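Local atomic coordinates of transcription regulator, Crp family (Thermus thermophilus, PDB entry 4EV0), a protein that binds cyclic AMP and, as a homodimer, activates transcription from cAMP-dependent promoters by recognising specific DNA sequences. Residues Ala205-Leu208 and Glu209-Phe213; Ser181-Leu184 and His185-Glu189. All blocks are in the same frame, centred on the assembly; numbering follows the deposited sequence.

Interaction 1: Ala205-Leu208 and Glu209-Phe213; sequences AALL and EEIAF
The carbonyl oxygens of A205, A206, L207 and L208 accept the amide hydrogens of E209, E210, I211 and A212 in turn, an unbroken i to i+4 series running from A205 O–E209 N at 2.9 Å to L208 O–A212 N at 2.8 Å. One further bond of this kind, F213 N to E209 O, joins on the first residue to leave helical geometry. Over this backbone the side chains of L207 and E210 slant across one another, and a carboxylate oxygen rests against a methyl group, L207 CD1–E210 OE1 being 3.6 Å. L207 can make this approach because its CG stands opposite the backbone N (chi1 -176°). One turn on, I211 runs its CG1 branch back along the L207 carbonyl, with L207 O–I211 CG1 at 3.2 Å, while its terminal methyl comes loosely against the leucine, L207 CG–I211 CD1 measuring 4.4 Å. Beyond the helix, F213 presents the edge of its ring, in plane, to E209 CG. Both subunits surround the helix: the side chains of A205, E209 and A212 touch helix 139-154 of their own chain, and the carbonyl oxygen of A212 accepts a hydrogen bond from Y148 of the second subunit, while F213 makes a cation-pi contact with R155 of that subunit. The arrangement is that of a short amphipathic alpha-helix closing a winged helix-turn-helix domain, here placed at a subunit boundary.

Interaction 2: Ser181-Leu184 and His185-Glu189; sequences SRVL and HALAE
H185 N donates to S181 O at 2.9 Å and L187 N to V183 O at 2.8 Å, two links of the helical i to i+4 pattern; in the second the donor lies in the carbonyl plane. A186 N to R182 O, at 3.2 Å, and A188 N to L184 O complete the set. The imidazole of H185 leans back towards the first of these carbonyls, meeting it obliquely, its CG turned away from its own carbonyl carbon (chi1 -74°), which carries CD2 to 2.9 Å from S181 O. The hydroxyl of S181 is engaged elsewhere, hydrogen-bonded to H166 ND1. On the buried side V183 and L187 lie alongside each other and point the same way, with V183 CG1 3.8 Å from L187 CD1; L184 CD2 comes more loosely to the same methyl. L187 also reaches L150 and V193, so an alanine here would probably leave V183 CG1 without its neighbour and open a gap towards helix 139-154. Backbone amides and carbonyls satisfy one another within the helix, so the hydrocarbon side chains of V183, L184 and L187 can pack into the domain, with S181 adding a polar tie to H166.

Overall arrangement
Both contacts belong to the C-terminal DNA-binding domain and come in series along the chain: interaction 2 lies on helix 177-189, and strands 193-196 and 199-202 separate it from interaction 1 on helix 205-212. Their centres are 14 Å apart, and the two helices meet where I211 CD1 packs on L187 CD2 at 3.9 Å. Helix 139-154 is their common support, touching side chains of each. Helix 177-189 is the second helix of the predicted helix-turn-helix, the one that reads DNA in Crp-family proteins, whereas 205-213 also contacts the second subunit. The shared core therefore connects the probable DNA-reading element with a helix at the dimer boundary.

Interaction 1: Ala205-Leu208 and Glu209-Phe213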
loop_
_atom_site.group_PDB
_atom_site.type_symbol
_atom_site.label_atom_id
_atom_site.label_comp_id
_atom_site.label_asym_id
_atom_site.label_seq_id
_atom_site.Cartn_x
_atom_site.Cartn_y
_atom_site.Cartn_z
ATOM N N ALA B 205 14.375 -20.772 -27.124
ATOM C CA ALA B 205 14.624 -19.335 -27.087
ATOM C C ALA B 205 13.576 -18.520 -27.836
ATOM O O ALA B 205 13.171 -17.452 -27.376
ATOM C CB ALA B 205 16.009 -19.021 -27.608
ATOM N N ALA B 206 13.130 -19.017 -28.982
ATOM C CA ALA B 206 12.162 -18.281 -29.775
ATOM C C ALA B 206 10.840 -18.256 -29.055
ATOM O O ALA B 206 10.138 -17.244 -29.077
ATOM C CB ALA B 206 11.996 -18.910 -31.170
ATOM N N LEU B 207 10.487 -19.376 -28.433
ATOM C CA LEU B 207 9.215 -19.467 -27.730
ATOM C C LEU B 207 9.256 -18.570 -26.492
ATOM O O LEU B 207 8.247 -17.967 -26.102
ATOM C CB LEU B 207 8.922 -20.913 -27.342
ATOM C CG LEU B 207 7.573 -21.183 -26.671
ATOM C CD1 LEU B 207 6.466 -20.425 -27.398
ATOM C CD2 LEU B 207 7.270 -22.683 -26.630
ATOM N N LEU B 208 10.440 -18.482 -25.889
ATOM C CA LEU B 208 10.655 -17.613 -24.747
ATOM C C LEU B 208 10.437 -16.161 -25.164
ATOM O O LEU B 208 9.698 -15.428 -24.509
ATOM C CB LEU B 208 12.068 -17.795 -24.194
ATOM C CG LEU B 208 12.389 -16.908 -23.001
ATOM C CD1 LEU B 208 11.723 -17.465 -21.738
ATOM C CD2 LEU B 208 13.909 -16.744 -22.794
ATOM N N GLU B 209 11.069 -15.764 -26.266
ATOM C CA GLU B 209 10.963 -14.402 -26.770
ATOM C C GLU B 209 9.503 -14.094 -27.072
ATOM O O GLU B 209 9.022 -12.989 -26.835
ATOM C CB GLU B 209 11.829 -14.226 -28.020
ATOM C CG GLU B 209 12.108 -12.769 -28.403
ATOM C CD GLU B 209 13.253 -12.623 -29.411
ATOM O OE1 GLU B 209 13.439 -13.539 -30.251
ATOM O OE2 GLU B 209 13.967 -11.594 -29.356
ATOM N N GLU B 210 8.788 -15.092 -27.569
ATOM C CA GLU B 210 7.361 -14.936 -27.812
ATOM C C GLU B 210 6.622 -14.680 -26.507
ATOM O O GLU B 210 5.755 -13.816 -26.435
ATOM C CB GLU B 210 6.776 -16.169 -28.518
ATOM C CG GLU B 210 7.202 -16.341 -29.972
ATOM C CD GLU B 210 6.299 -17.309 -30.739
ATOM O OE1 GLU B 210 5.599 -18.124 -30.093
ATOM O OE2 GLU B 210 6.282 -17.251 -31.991
ATOM N N ILE B 211 6.969 -15.446 -25.478
ATOM C CA ILE B 211 6.326 -15.304 -24.175
ATOM C C ILE B 211 6.642 -13.946 -23.538
ATOM O O ILE B 211 5.759 -13.333 -22.934
ATOM C CB ILE B 211 6.691 -16.471 -23.210
ATOM C CG1 ILE B 211 6.129 -17.792 -23.744
ATOM C CG2 ILE B 211 6.125 -16.213 -21.814
ATOM C CD1 ILE B 211 6.620 -19.020 -23.008
ATOM N N ALA B 212 7.885 -13.475 -23.692
ATOM C CA ALA B 212 8.295 -12.187 -23.124
ATOM C C ALA B 212 7.446 -11.046 -23.684
ATOM O O ALA B 212 7.046 -10.127 -22.961
ATOM C CB ALA B 212 9.766 -11.919 -23.372
ATOM N N PHE B 213 7.154 -11.120 -24.976
ATOM C CA PHE B 213 6.417 -10.054 -25.632
ATOM C C PHE B 213 4.943 -10.346 -25.729
ATOM O O PHE B 213 4.216 -9.667 -26.449
ATOM C CB PHE B 213 7.026 -9.738 -26.989
ATOM C CG PHE B 213 8.409 -9.217 -26.877
ATOM C CD1 PHE B 213 8.642 -7.981 -26.280
ATOM C CD2 PHE B 213 9.489 -9.972 -27.293
ATOM C CE1 PHE B 213 9.930 -7.482 -26.151
ATOM C CE2 PHE B 213 10.783 -9.483 -27.165
ATOM C CZ PHE B 213 11.003 -8.234 -26.590
#

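Interaction 2: Ser181-Leu184 and His185-Glu189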
loop_
_atom_site.group_PDB
_atom_site.type_symbol
_atom_site.label_atom_id
_atom_site.label_comp_id
_atom_site.label_asym_id
_atom_site.label_seq_id
_atom_site.Cartn_x
_atom_site.Cartn_y
_atom_site.Cartn_z
ATOM N N SER B 181 9.982 -18.251 -8.909
ATOM C CA SER B 181 9.973 -19.709 -8.826
ATOM C C SER B 181 8.682 -20.245 -9.418
ATOM O O SER B 181 8.692 -21.230 -10.151
ATOM C CB SER B 181 10.166 -20.214 -7.390
ATOM O OG SER B 181 11.416 -19.800 -6.872
ATOM N N ARG B 182 7.574 -19.585 -9.107
ATOM C CA ARG B 182 6.282 -19.967 -9.668
ATOM C C ARG B 182 6.311 -19.919 -11.193
ATOM O O ARG B 182 5.863 -20.846 -11.860
ATOM C CB ARG B 182 5.175 -19.056 -9.140
ATOM C CG ARG B 182 4.849 -19.241 -7.664
ATOM C CD ARG B 182 3.701 -18.309 -7.238
ATOM N NE ARG B 182 2.490 -18.520 -8.041
ATOM C CZ ARG B 182 1.527 -17.615 -8.205
ATOM N NH1 ARG B 182 1.637 -16.421 -7.627
ATOM N NH2 ARG B 182 0.460 -17.897 -8.953
ATOM N N VAL B 183 6.844 -18.829 -11.733
ATOM C CA VAL B 183 6.944 -18.662 -13.177
ATOM C C VAL B 183 7.889 -19.670 -13.824
ATOM O O VAL B 183 7.570 -20.258 -14.859
ATOM C CB VAL B 183 7.400 -17.237 -13.558
ATOM C CG1 VAL B 183 7.767 -17.171 -15.047
ATOM C CG2 VAL B 183 6.311 -16.230 -13.219
ATOM N N LEU B 184 9.049 -19.876 -13.207
ATOM C CA LEU B 184 10.019 -20.838 -13.715
ATOM C C LEU B 184 9.468 -22.257 -13.722
ATOM O O LEU B 184 9.744 -23.030 -14.639
ATOM C CB LEU B 184 11.309 -20.773 -12.907
ATOM C CG LEU B 184 12.203 -19.585 -13.239
ATOM C CD1 LEU B 184 13.394 -19.548 -12.294
ATOM C CD2 LEU B 184 12.648 -19.681 -14.707
ATOM N N HIS B 185 8.680 -22.605 -12.715
ATOM C CA HIS B 185 8.090 -23.936 -12.705
ATOM C C HIS B 185 7.058 -24.107 -13.825
ATOM O O HIS B 185 7.014 -25.152 -14.474
ATOM C CB HIS B 185 7.569 -24.307 -11.315
ATOM C CG HIS B 185 8.669 -24.642 -10.351
ATOM N ND1 HIS B 185 9.460 -25.768 -10.487
ATOM C CD2 HIS B 185 9.138 -23.985 -9.263
ATOM C CE1 HIS B 185 10.352 -25.798 -9.512
ATOM N NE2 HIS B 185 10.180 -24.727 -8.756
ATOM N N ALA B 186 6.272 -23.062 -14.082
ATOM C CA ALA B 186 5.367 -23.055 -15.233
ATOM C C ALA B 186 6.123 -23.091 -16.575
ATOM O O ALA B 186 5.724 -23.807 -17.496
ATOM C CB ALA B 186 4.424 -21.869 -15.175
ATOM N N LEU B 187 7.218 -22.335 -16.677
ATOM C CA LEU B 187 8.046 -22.345 -17.890
ATOM C C LEU B 187 8.706 -23.697 -18.136
ATOM O O LEU B 187 8.899 -24.090 -19.285
ATOM C CB LEU B 187 9.108 -21.245 -17.849
ATOM C CG LEU B 187 8.590 -19.816 -18.031
ATOM C CD1 LEU B 187 9.705 -18.777 -17.940
ATOM C CD2 LEU B 187 7.830 -19.685 -19.360
ATOM N N ALA B 188 9.048 -24.408 -17.064
ATOM C CA ALA B 188 9.615 -25.749 -17.197
ATOM C C ALA B 188 8.557 -26.772 -17.628
ATOM O O ALA B 188 8.831 -27.638 -18.465
ATOM C CB ALA B 188 10.300 -26.191 -15.907
ATOM N N GLU B 189 7.359 -26.659 -17.054
ATOM C CA GLU B 189 6.206 -27.481 -17.444
ATOM C C GLU B 189 5.838 -27.305 -18.927
ATOM O O GLU B 189 5.340 -28.228 -19.574
ATOM C CB GLU B 189 5.003 -27.158 -16.541
ATOM C CG GLU B 189 3.683 -27.815 -16.951
ATOM C CD GLU B 189 2.606 -27.683 -15.876
ATOM O OE1 GLU B 189 2.966 -27.702 -14.677
ATOM O OE2 GLU B 189 1.407 -27.557 -16.230
#